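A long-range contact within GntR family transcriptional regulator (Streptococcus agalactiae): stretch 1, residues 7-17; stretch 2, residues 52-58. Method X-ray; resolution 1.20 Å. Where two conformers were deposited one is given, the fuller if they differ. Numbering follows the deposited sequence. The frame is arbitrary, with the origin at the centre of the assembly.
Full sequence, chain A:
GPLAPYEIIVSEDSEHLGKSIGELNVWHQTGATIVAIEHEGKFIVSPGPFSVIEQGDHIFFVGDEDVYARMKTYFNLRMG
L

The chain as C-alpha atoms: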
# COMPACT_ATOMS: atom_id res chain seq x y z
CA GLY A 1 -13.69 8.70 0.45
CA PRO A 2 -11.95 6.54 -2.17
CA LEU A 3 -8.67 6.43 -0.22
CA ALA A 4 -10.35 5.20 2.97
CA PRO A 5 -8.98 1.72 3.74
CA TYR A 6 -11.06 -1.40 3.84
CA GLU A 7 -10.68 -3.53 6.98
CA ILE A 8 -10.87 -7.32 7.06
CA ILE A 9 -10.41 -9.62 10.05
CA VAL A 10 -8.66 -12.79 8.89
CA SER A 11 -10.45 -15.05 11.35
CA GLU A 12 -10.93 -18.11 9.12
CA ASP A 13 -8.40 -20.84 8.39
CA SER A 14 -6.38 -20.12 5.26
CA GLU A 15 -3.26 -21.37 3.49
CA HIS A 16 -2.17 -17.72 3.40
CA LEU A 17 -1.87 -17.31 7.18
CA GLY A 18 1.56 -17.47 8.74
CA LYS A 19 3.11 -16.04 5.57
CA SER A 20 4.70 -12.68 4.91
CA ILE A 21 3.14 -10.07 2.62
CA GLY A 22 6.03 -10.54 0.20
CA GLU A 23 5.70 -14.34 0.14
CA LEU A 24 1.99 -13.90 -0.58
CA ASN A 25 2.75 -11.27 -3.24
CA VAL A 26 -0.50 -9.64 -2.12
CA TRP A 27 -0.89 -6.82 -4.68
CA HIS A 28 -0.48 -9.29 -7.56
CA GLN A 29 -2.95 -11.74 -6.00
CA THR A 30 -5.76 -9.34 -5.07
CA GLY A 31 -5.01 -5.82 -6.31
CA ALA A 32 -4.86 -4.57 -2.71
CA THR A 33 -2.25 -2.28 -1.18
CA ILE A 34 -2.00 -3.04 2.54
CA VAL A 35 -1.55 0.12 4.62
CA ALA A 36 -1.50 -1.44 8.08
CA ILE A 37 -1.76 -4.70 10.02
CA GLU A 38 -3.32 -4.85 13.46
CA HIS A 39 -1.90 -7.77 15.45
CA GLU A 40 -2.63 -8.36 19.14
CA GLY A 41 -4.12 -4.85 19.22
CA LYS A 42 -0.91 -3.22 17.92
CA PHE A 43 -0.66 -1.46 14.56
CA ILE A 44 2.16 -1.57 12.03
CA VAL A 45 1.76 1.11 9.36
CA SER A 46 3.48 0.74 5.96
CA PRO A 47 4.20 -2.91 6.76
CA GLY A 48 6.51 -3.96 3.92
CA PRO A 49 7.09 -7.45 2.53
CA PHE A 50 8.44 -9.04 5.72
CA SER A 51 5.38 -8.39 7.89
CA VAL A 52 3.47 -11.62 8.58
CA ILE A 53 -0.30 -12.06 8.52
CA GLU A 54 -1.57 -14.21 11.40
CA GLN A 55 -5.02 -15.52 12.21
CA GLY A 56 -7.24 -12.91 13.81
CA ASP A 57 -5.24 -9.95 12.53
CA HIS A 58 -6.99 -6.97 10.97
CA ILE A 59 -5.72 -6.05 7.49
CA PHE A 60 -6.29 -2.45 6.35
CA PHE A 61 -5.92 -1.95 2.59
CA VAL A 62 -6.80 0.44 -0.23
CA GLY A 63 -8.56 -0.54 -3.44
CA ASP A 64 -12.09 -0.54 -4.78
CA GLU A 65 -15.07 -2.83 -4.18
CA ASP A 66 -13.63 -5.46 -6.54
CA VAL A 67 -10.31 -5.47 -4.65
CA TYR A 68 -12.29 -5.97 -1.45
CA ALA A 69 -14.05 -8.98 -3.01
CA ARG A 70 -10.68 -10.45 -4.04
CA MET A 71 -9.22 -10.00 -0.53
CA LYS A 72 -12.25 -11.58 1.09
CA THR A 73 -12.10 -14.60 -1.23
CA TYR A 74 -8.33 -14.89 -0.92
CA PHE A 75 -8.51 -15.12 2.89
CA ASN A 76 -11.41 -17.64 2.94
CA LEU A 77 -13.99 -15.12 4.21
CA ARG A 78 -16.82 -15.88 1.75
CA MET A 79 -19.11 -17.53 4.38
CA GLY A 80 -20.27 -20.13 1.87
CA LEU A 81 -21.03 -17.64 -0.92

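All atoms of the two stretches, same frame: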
# COMPACT_ATOMS: atom_id res chain seq x y z
N GLU A 7 -11.18 -2.77 5.83
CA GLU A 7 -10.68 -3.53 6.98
C GLU A 7 -11.26 -4.93 6.90
O GLU A 7 -12.48 -5.08 6.78
CB GLU A 7 -11.12 -2.86 8.29
CG GLU A 7 -10.61 -3.56 9.55
CD GLU A 7 -11.05 -2.89 10.84
OE1 GLU A 7 -10.69 -3.40 11.92
OE2 GLU A 7 -11.75 -1.85 10.78
N ILE A 8 -10.40 -5.94 6.94
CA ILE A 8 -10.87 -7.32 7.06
C ILE A 8 -10.18 -7.98 8.25
O ILE A 8 -9.00 -7.74 8.52
CB ILE A 8 -10.66 -8.16 5.77
CG1 ILE A 8 -9.18 -8.25 5.39
CG2 ILE A 8 -11.52 -7.63 4.64
CD1 ILE A 8 -8.92 -9.25 4.28
N ILE A 9 -10.94 -8.81 8.96
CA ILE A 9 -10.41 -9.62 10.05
C ILE A 9 -10.21 -11.03 9.51
O ILE A 9 -11.18 -11.69 9.11
CB ILE A 9 -11.38 -9.63 11.25
CG1 ILE A 9 -11.67 -8.21 11.76
CG2 ILE A 9 -10.81 -10.53 12.36
CD1 ILE A 9 -12.81 -8.15 12.76
N VAL A 10 -8.96 -11.49 9.47
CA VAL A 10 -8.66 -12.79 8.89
C VAL A 10 -8.84 -13.89 9.94
O VAL A 10 -7.88 -14.49 10.43
CB VAL A 10 -7.30 -12.81 8.15
CG1 VAL A 10 -7.38 -11.93 6.91
CG2 VAL A 10 -6.14 -12.34 9.05
N SER A 11 -10.10 -14.15 10.27
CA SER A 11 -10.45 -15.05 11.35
C SER A 11 -10.65 -16.49 10.91
O SER A 11 -10.74 -17.38 11.76
CB SER A 11 -11.72 -14.54 12.04
OG SER A 11 -12.77 -14.40 11.11
N GLU A 12 -10.71 -16.76 9.61
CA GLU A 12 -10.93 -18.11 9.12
C GLU A 12 -9.59 -18.78 8.80
O GLU A 12 -8.58 -18.11 8.57
CB GLU A 12 -11.81 -18.08 7.87
CG GLU A 12 -13.21 -17.52 8.13
CD GLU A 12 -14.16 -18.53 8.78
OE1 GLU A 12 -13.84 -19.74 8.83
OE2 GLU A 12 -15.24 -18.10 9.24
N ASP A 13 -9.60 -20.11 8.80
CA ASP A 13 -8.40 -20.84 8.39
C ASP A 13 -8.09 -20.55 6.92
O ASP A 13 -9.00 -20.38 6.09
CB ASP A 13 -8.62 -22.34 8.56
CG ASP A 13 -8.82 -22.74 10.01
OD1 ASP A 13 -8.28 -22.05 10.90
OD2 ASP A 13 -9.48 -23.78 10.24
N SER A 14 -6.80 -20.48 6.60
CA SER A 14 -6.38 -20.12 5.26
C SER A 14 -4.93 -20.51 5.06
O SER A 14 -4.09 -20.23 5.92
CB SER A 14 -6.52 -18.61 5.01
OG SER A 14 -5.91 -18.22 3.79
N GLU A 15 -4.63 -21.07 3.89
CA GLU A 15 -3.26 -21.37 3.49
C GLU A 15 -2.38 -20.12 3.49
O GLU A 15 -1.14 -20.25 3.48
CB GLU A 15 -3.26 -21.95 2.08
CG GLU A 15 -3.87 -20.97 1.06
CD GLU A 15 -3.79 -21.44 -0.38
OE1 GLU A 15 -2.67 -21.72 -0.85
OE2 GLU A 15 -4.84 -21.51 -1.05
N HIS A 16 -2.96 -18.94 3.46
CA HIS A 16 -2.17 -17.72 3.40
C HIS A 16 -1.72 -17.23 4.77
O HIS A 16 -0.83 -16.37 4.83
CB HIS A 16 -2.96 -16.65 2.64
CG HIS A 16 -3.40 -17.09 1.28
ND1 HIS A 16 -2.53 -17.59 0.34
CD2 HIS A 16 -4.63 -17.12 0.71
CE1 HIS A 16 -3.20 -17.91 -0.76
NE2 HIS A 16 -4.47 -17.63 -0.55
N LEU A 17 -2.25 -17.77 5.86
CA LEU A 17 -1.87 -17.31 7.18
C LEU A 17 -0.50 -17.86 7.56
O LEU A 17 -0.09 -18.93 7.13
CB LEU A 17 -2.92 -17.69 8.21
CG LEU A 17 -4.29 -17.06 7.98
CD1 LEU A 17 -5.30 -17.65 8.97
CD2 LEU A 17 -4.20 -15.54 8.10
N VAL A 52 4.19 -10.35 8.68
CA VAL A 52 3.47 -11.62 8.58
C VAL A 52 2.00 -11.40 8.93
O VAL A 52 1.67 -10.58 9.79
CB VAL A 52 4.12 -12.68 9.50
CG1 VAL A 52 3.39 -14.02 9.41
CG2 VAL A 52 5.58 -12.85 9.13
N ILE A 53 1.13 -12.11 8.23
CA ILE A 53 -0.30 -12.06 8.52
C ILE A 53 -0.68 -13.31 9.30
O ILE A 53 -0.50 -14.43 8.82
CB ILE A 53 -1.12 -11.89 7.24
CG1 ILE A 53 -0.71 -10.60 6.52
CG2 ILE A 53 -2.61 -11.87 7.56
CD1 ILE A 53 -1.35 -10.43 5.16
N GLU A 54 -1.21 -13.11 10.51
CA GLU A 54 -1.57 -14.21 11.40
C GLU A 54 -3.08 -14.23 11.63
O GLU A 54 -3.77 -13.23 11.45
CB GLU A 54 -0.90 -14.05 12.77
CG GLU A 54 0.56 -13.60 12.73
CD GLU A 54 1.52 -14.74 12.51
OE1 GLU A 54 1.07 -15.81 12.05
OE2 GLU A 54 2.72 -14.57 12.81
N GLN A 55 -3.58 -15.38 12.06
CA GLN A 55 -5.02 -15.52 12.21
C GLN A 55 -5.54 -14.54 13.25
O GLN A 55 -4.96 -14.38 14.33
CB GLN A 55 -5.40 -16.95 12.58
CG GLN A 55 -6.90 -17.17 12.45
CD GLN A 55 -7.26 -18.64 12.49
OE1 GLN A 55 -7.24 -19.27 13.55
NE2 GLN A 55 -7.61 -19.20 11.33
N GLY A 56 -6.66 -13.89 12.93
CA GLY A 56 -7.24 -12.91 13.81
C GLY A 56 -6.76 -11.50 13.58
O GLY A 56 -7.36 -10.56 14.13
N ASP A 57 -5.71 -11.30 12.80
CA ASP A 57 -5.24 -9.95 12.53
C ASP A 57 -6.28 -9.17 11.72
O ASP A 57 -7.11 -9.74 11.01
CB ASP A 57 -3.95 -10.00 11.72
CG ASP A 57 -2.75 -10.46 12.53
OD1 ASP A 57 -2.88 -10.66 13.75
OD2 ASP A 57 -1.66 -10.60 11.93
N HIS A 58 -6.21 -7.85 11.83
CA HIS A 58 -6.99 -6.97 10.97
C HIS A 58 -6.07 -6.42 9.89
O HIS A 58 -4.99 -5.88 10.20
CB HIS A 58 -7.59 -5.79 11.75
CG HIS A 58 -8.51 -6.19 12.87
ND1 HIS A 58 -9.65 -5.48 13.16
CD2 HIS A 58 -8.45 -7.20 13.77
CE1 HIS A 58 -10.26 -6.03 14.19
NE2 HIS A 58 -9.56 -7.08 14.58

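Contact between residues 7-17 and 52-58 of a GntR family transcriptional regulator. The two stretches lie at least 36 residues apart in sequence wherever they touch, and together they bury 579 Å². The three largest shares belong to Q55, H58 and L17.

Q55 has the largest share. Its CA-to-CB bond points sideways, but chi1 and chi2 are both t, so the chain extends and carries the amide to the loop that follows V10. There NE2 donates to D13 OD1 at 3.0 Å and 170°, a nearly straight hydrogen bond, and makes a weak one to E12 O at 3.1 Å and 149°. A primary amide has two hydrogens to give, and here one nitrogen serves a backbone carbonyl and a carboxylate in successive residues. D13 reaches the amide through the end of its side chain, since its CA-to-CB bond points away from stretch 2. D13 N also lies 3.3 Å from Q55 NE2, but both are donors and no bond forms. The amide is flanked by L17, whose CD1 is 3.6 Å from Q55 NE2.

H58 sits opposite I9 as an antiparallel, non-hydrogen-bonded pair, with CA atoms 4.4 Å apart and both side chains on the same face of the sheet. That placement lays I9 over the imidazole: I9 CG1 is 3.6 Å from the centroid of the H58 ring and 10° off its normal, a CH-pi contact almost directly over the face. The ring edge is used differently. H58 ND1 donates to E7 OE1 at 2.6 Å and 172°, a short, straight bond near the ring plane; E7, extended with chi1 and chi2 both t, brings its carboxylate in from a CA-to-CB bond that points sideways.

Between these two side chains the backbones are tied together around V10. V10 N donates to D57 O at 3.0 Å, and G56 N donates to V10 O at 2.8 Å and 178°. CA-H...O contacts support this pairing, from H58 CA to I8 O at 3.3 Å and from I9 CA to D57 O at 3.4 Å. G56 belongs to a type II turn from E54 to D57, closed by D57 N to E54 O at 3.1 Å and braced by E54 N to D57 OD2 at 2.9 Å. At its phi/psi of 91/-12 a CB would jam against the carbonyl oxygen of Q55, so the backbone itself calls for glycine.

L17 ends the type I turn from S14, in which L17 N donates to S14 O at 3.1 Å. Its CA-to-CB bond points sideways, but the end of the side chain comes nearer: CD2 lies 4.0 Å from I53 CG2. The same methyl of I53, CG2, is 3.9 Å from V10 CG2, so I53 joins V10 and L17 in one apolar cluster. L17 CA approaches I53 O at 3.6 Å in a further CA-H...O contact.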